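Local coordinates for rusticyanin (Thiobacillus ferrooxidans, PDB 2CAL), which carries electrons from cytochrome c552 to the A-type oxidase, using one bound copper ion in a periplasmic blue copper domain, at residues A[43-46]-A[47-50]; A[30-34]-A[35-39]. The protein carries 1 engineered substitution. All coordinates share one frame; numbering follows the deposited sequence.

Two local turns of one chain serve here as a worked comparison, one at the surface near the copper and one at the far side of the sandwich, with their centres about 23 Å apart. Contact 2, in which 30-34 folds back on 35-39, comes first along the chain and is partly buried; it passes from strand 29-31 of one sheet to strand 36-43 of the other. Contact 1, at 43-50, starts where that second strand ends and is mostly exposed. The chemistry follows the place: a backbone hydrogen bond closes the surface turn, whereas apolar packing and a CH-pi contact, without a hydrogen bond between the segments, join the sheets.

Contact 1. Residues A[43-46]-A[47-50]; sequences AVLP and GFPF
Phe48 turns back on Leu45 to close a type II beta turn that runs from Leu45 to Phe48, with Pro46 and Gly47 at its two corners. The closing bond goes from Phe48 N to Leu45 O, 3.0 Å long and nearly straight at 164°, the donor tilted somewhat from the carbonyl plane. Positive phi at Gly47 suits the second corner, where a side chain would run into Pro46 O.

From CB outward, the Phe48 side chain follows the residue that its backbone binds. Phe48 CB lies 3.4 Å from Leu45 O; CG, set beside the backbone N (chi1 -79°), stays near the same oxygen, which lies at the edge of the Phe48 ring, near its plane. Phe48 CD2 then meets Leu45 CB at 3.7 Å, and CE2 touches that carbon more loosely. Cutting Phe48 back to an alanine would remove the ring, and Leu45 CB and the edge-on Leu45 O would probably lose their aromatic neighbour.

On the other side of Leu45 in sequence, Val44 divides its two methyls: Val44 CG1 lies 3.8 Å from Phe48 O, while Val44 CG2 reaches Phe50 CD2 at 4.1 Å. Phe50 also meets Phe82 and the engineered Met142, and its side chain is about 6 Å from the copper ion, held by His84, Cys137 and Met147. Bonds from Val44 to Ser52 and from Leu45 N to Glu54 OE1 also hold the loop. Backbone polarity thus closes the turn, while Val44 and Phe50 bring apolar surface up to the metal site.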
loop_
_atom_site.group_PDB
_atom_site.type_symbol
_atom_site.label_atom_id
_atom_site.label_comp_id
_atom_site.label_asym_id
_atom_site.label_seq_id
_atom_site.Cartn_x
_atom_site.Cartn_y
_atom_site.Cartn_z
ATOM N N ALA A 43 -0.621 4.990 -4.394
ATOM C CA ALA A 43 -0.695 4.424 -5.746
ATOM C C ALA A 43 -0.227 5.456 -6.794
ATOM O O ALA A 43 -0.947 6.443 -7.004
ATOM C CB ALA A 43 -2.121 3.990 -6.040
ATOM N N VAL A 44 0.912 5.226 -7.393
ATOM C CA VAL A 44 1.510 5.980 -8.490
ATOM C C VAL A 44 1.558 7.483 -8.124
ATOM O O VAL A 44 0.792 8.339 -8.582
ATOM C CB VAL A 44 0.815 5.801 -9.861
ATOM C CG1 VAL A 44 1.686 6.335 -10.991
ATOM C CG2 VAL A 44 0.490 4.329 -10.130
ATOM N N LEU A 45 2.497 7.818 -7.259
ATOM C CA LEU A 45 2.782 9.234 -7.021
ATOM C C LEU A 45 3.253 9.837 -8.346
ATOM O O LEU A 45 3.866 9.157 -9.179
ATOM C CB LEU A 45 3.865 9.419 -5.960
ATOM C CG LEU A 45 3.506 9.054 -4.533
ATOM C CD1 LEU A 45 4.693 9.220 -3.593
ATOM C CD2 LEU A 45 2.340 9.920 -4.060
ATOM N N PRO A 46 2.979 11.138 -8.531
ATOM C CA PRO A 46 3.422 11.821 -9.778
ATOM C C PRO A 46 4.871 11.544 -10.155
ATOM O O PRO A 46 5.784 11.737 -9.371
ATOM C CB PRO A 46 3.240 13.308 -9.453
ATOM C CG PRO A 46 2.081 13.284 -8.478
ATOM C CD PRO A 46 2.198 12.019 -7.649
ATOM N N GLY A 47 5.018 11.086 -11.401
ATOM C CA GLY A 47 6.309 10.823 -12.002
ATOM C C GLY A 47 6.896 9.450 -11.726
ATOM O O GLY A 47 7.906 9.113 -12.321
ATOM N N PHE A 48 6.281 8.679 -10.816
ATOM C CA PHE A 48 6.786 7.317 -10.593
ATOM C C PHE A 48 6.237 6.353 -11.649
ATOM O O PHE A 48 5.205 6.639 -12.262
ATOM C CB PHE A 48 6.401 6.834 -9.175
ATOM C CG PHE A 48 7.308 7.393 -8.083
ATOM C CD1 PHE A 48 8.376 6.611 -7.655
ATOM C CD2 PHE A 48 7.111 8.633 -7.534
ATOM C CE1 PHE A 48 9.195 7.066 -6.623
ATOM C CE2 PHE A 48 7.923 9.075 -6.476
ATOM C CZ PHE A 48 8.970 8.299 -6.045
ATOM N N PRO A 49 6.944 5.245 -11.867
ATOM C CA PRO A 49 6.507 4.289 -12.867
ATOM C C PRO A 49 5.104 3.764 -12.619
ATOM O O PRO A 49 4.661 3.350 -11.562
ATOM C CB PRO A 49 7.556 3.162 -12.746
ATOM C CG PRO A 49 8.763 3.789 -12.150
ATOM C CD PRO A 49 8.215 4.841 -11.233
ATOM N N PHE A 50 4.351 3.762 -13.731
ATOM C CA PHE A 50 3.037 3.165 -13.746
ATOM C C PHE A 50 3.127 1.684 -14.158
ATOM O O PHE A 50 3.727 1.405 -15.193
ATOM C CB PHE A 50 2.047 3.819 -14.745
ATOM C CG PHE A 50 0.642 3.247 -14.812
ATOM C CD1 PHE A 50 0.341 2.248 -15.747
ATOM C CD2 PHE A 50 -0.469 3.618 -14.054
ATOM C CE1 PHE A 50 -0.877 1.644 -15.903
ATOM C CE2 PHE A 50 -1.706 2.985 -14.168
ATOM C CZ PHE A 50 -1.935 2.015 -15.079
#

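Contact 2. Residues A[30-34]-A[35-39]; sequences VTYSG and KTVHV
From Tyr32 the backbone doubles back through Gly34 and Lys35 to face Val37 and Val39, the directions of 32-34 and 35-39 lying 151° apart, with no hydrogen bond between the two segments. Gly34 has a positive phi, a conformation in which a CB would collide with the carbonyl oxygen of Ser33.

Tyr32 carries most of the contact. Tyr32 CB packs on Val37 CB at 3.8 Å, the two side chains crossing at about a right angle. Val37 CG1, set beside its own backbone N (chi1 -52°), comes within 3.4 Å of Ser33 O. Farther along the ring, Tyr32 CE2 approaches His38 O at 3.5 Å, and that carbonyl oxygen sits at the ring edge.

In this cupredoxin-type beta sandwich, strand 29-31 belongs to one sheet and strand 36-43 to the other, which makes the turn a crossing between sheets rather than a hairpin within one. Val39 comes at the aromatic ring from the other sheet. Val39 CG2 stands over one face of Tyr32, 4.0 Å from the ring centroid and 26° off the normal, a CH-pi contact displaced toward the rim; Val39 CG1 lies 3.8 Å from Tyr32 OH. That hydroxyl is hydrogen-bonded to Asp21 OD2, which gives the buried phenol a polar partner, while Leu63 of strand 62-65 touches both Tyr32 and Val39.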
loop_
_atom_site.group_PDB
_atom_site.type_symbol
_atom_site.label_atom_id
_atom_site.label_comp_id
_atom_site.label_asym_id
_atom_site.label_seq_id
_atom_site.Cartn_x
_atom_site.Cartn_y
_atom_site.Cartn_z
ATOM N N VAL A 30 12.436 -1.014 3.240
ATOM C CA VAL A 30 11.967 -0.057 4.239
ATOM C C VAL A 30 11.736 -0.804 5.573
ATOM O O VAL A 30 10.875 -1.696 5.601
ATOM C CB VAL A 30 10.703 0.715 3.850
ATOM C CG1 VAL A 30 10.280 1.722 4.916
ATOM C CG2 VAL A 30 10.876 1.434 2.499
ATOM N N THR A 31 12.475 -0.447 6.609
ATOM C CA THR A 31 12.420 -1.199 7.887
ATOM C C THR A 31 11.696 -0.410 8.959
ATOM O O THR A 31 12.046 0.762 9.188
ATOM C CB THR A 31 13.862 -1.539 8.330
ATOM O OG1 THR A 31 14.470 -2.428 7.369
ATOM C CG2 THR A 31 13.910 -2.311 9.638
ATOM N N TYR A 32 10.762 -1.004 9.635
ATOM C CA TYR A 32 9.936 -0.426 10.681
ATOM C C TYR A 32 10.287 -0.995 12.066
ATOM O O TYR A 32 10.875 -2.069 12.141
ATOM C CB TYR A 32 8.437 -0.654 10.417
ATOM C CG TYR A 32 7.993 -0.093 9.079
ATOM C CD1 TYR A 32 8.169 -0.708 7.879
ATOM C CD2 TYR A 32 7.359 1.183 9.051
ATOM C CE1 TYR A 32 7.758 -0.169 6.672
ATOM C CE2 TYR A 32 6.950 1.747 7.832
ATOM C CZ TYR A 32 7.146 1.068 6.670
ATOM O OH TYR A 32 6.773 1.576 5.447
ATOM N N SER A 33 9.976 -0.234 13.106
ATOM C CA SER A 33 10.334 -0.600 14.477
ATOM C C SER A 33 9.373 0.063 15.427
ATOM O O SER A 33 8.780 1.097 15.166
ATOM C CB SER A 33 11.766 -0.200 14.781
ATOM O OG SER A 33 11.942 1.190 14.542
ATOM N N GLY A 34 9.190 -0.510 16.628
ATOM C CA GLY A 34 8.317 -0.036 17.658
ATOM C C GLY A 34 7.062 -0.861 17.887
ATOM O O GLY A 34 6.837 -1.852 17.151
ATOM N N LYS A 35 6.244 -0.467 18.848
ATOM C CA LYS A 35 5.030 -1.187 19.201
ATOM C C LYS A 35 3.942 -1.022 18.153
ATOM O O LYS A 35 3.280 -2.014 17.833
ATOM C CB LYS A 35 4.490 -0.715 20.561
ATOM C CG LYS A 35 5.449 -1.109 21.671
ATOM C CD LYS A 35 5.070 -0.620 23.061
ATOM C CE LYS A 35 4.976 -1.785 24.047
ATOM N NZ LYS A 35 5.996 -1.797 25.135
ATOM N N THR A 36 3.790 0.169 17.636
ATOM C CA THR A 36 2.919 0.476 16.511
ATOM C C THR A 36 3.795 1.123 15.447
ATOM O O THR A 36 4.554 2.059 15.736
ATOM C CB THR A 36 1.774 1.397 16.925
ATOM O OG1 THR A 36 1.009 0.769 17.974
ATOM C CG2 THR A 36 0.816 1.696 15.770
ATOM N N VAL A 37 3.701 0.651 14.205
ATOM C CA VAL A 37 4.426 1.207 13.060
ATOM C C VAL A 37 3.409 1.814 12.083
ATOM O O VAL A 37 2.248 1.386 12.050
ATOM C CB VAL A 37 5.344 0.184 12.422
ATOM C CG1 VAL A 37 6.239 -0.446 13.500
ATOM C CG2 VAL A 37 4.550 -0.918 11.687
ATOM N N HIS A 38 3.853 2.813 11.349
ATOM C CA HIS A 38 2.953 3.587 10.473
ATOM C C HIS A 38 3.463 3.532 9.055
ATOM O O HIS A 38 4.495 4.117 8.737
ATOM C CB HIS A 38 2.862 5.020 11.011
ATOM C CG HIS A 38 2.537 5.027 12.486
ATOM N ND1 HIS A 38 1.246 5.193 12.988
ATOM C CD2 HIS A 38 3.305 4.923 13.586
ATOM C CE1 HIS A 38 1.250 5.147 14.324
ATOM N NE2 HIS A 38 2.522 4.978 14.703
ATOM N N VAL A 39 2.775 2.756 8.220
ATOM C CA VAL A 39 3.081 2.567 6.809
ATOM C C VAL A 39 2.196 3.530 6.003
ATOM O O VAL A 39 0.966 3.438 6.137
ATOM C CB VAL A 39 2.800 1.130 6.390
ATOM C CG1 VAL A 39 3.059 0.962 4.887
ATOM C CG2 VAL A 39 3.635 0.135 7.200
#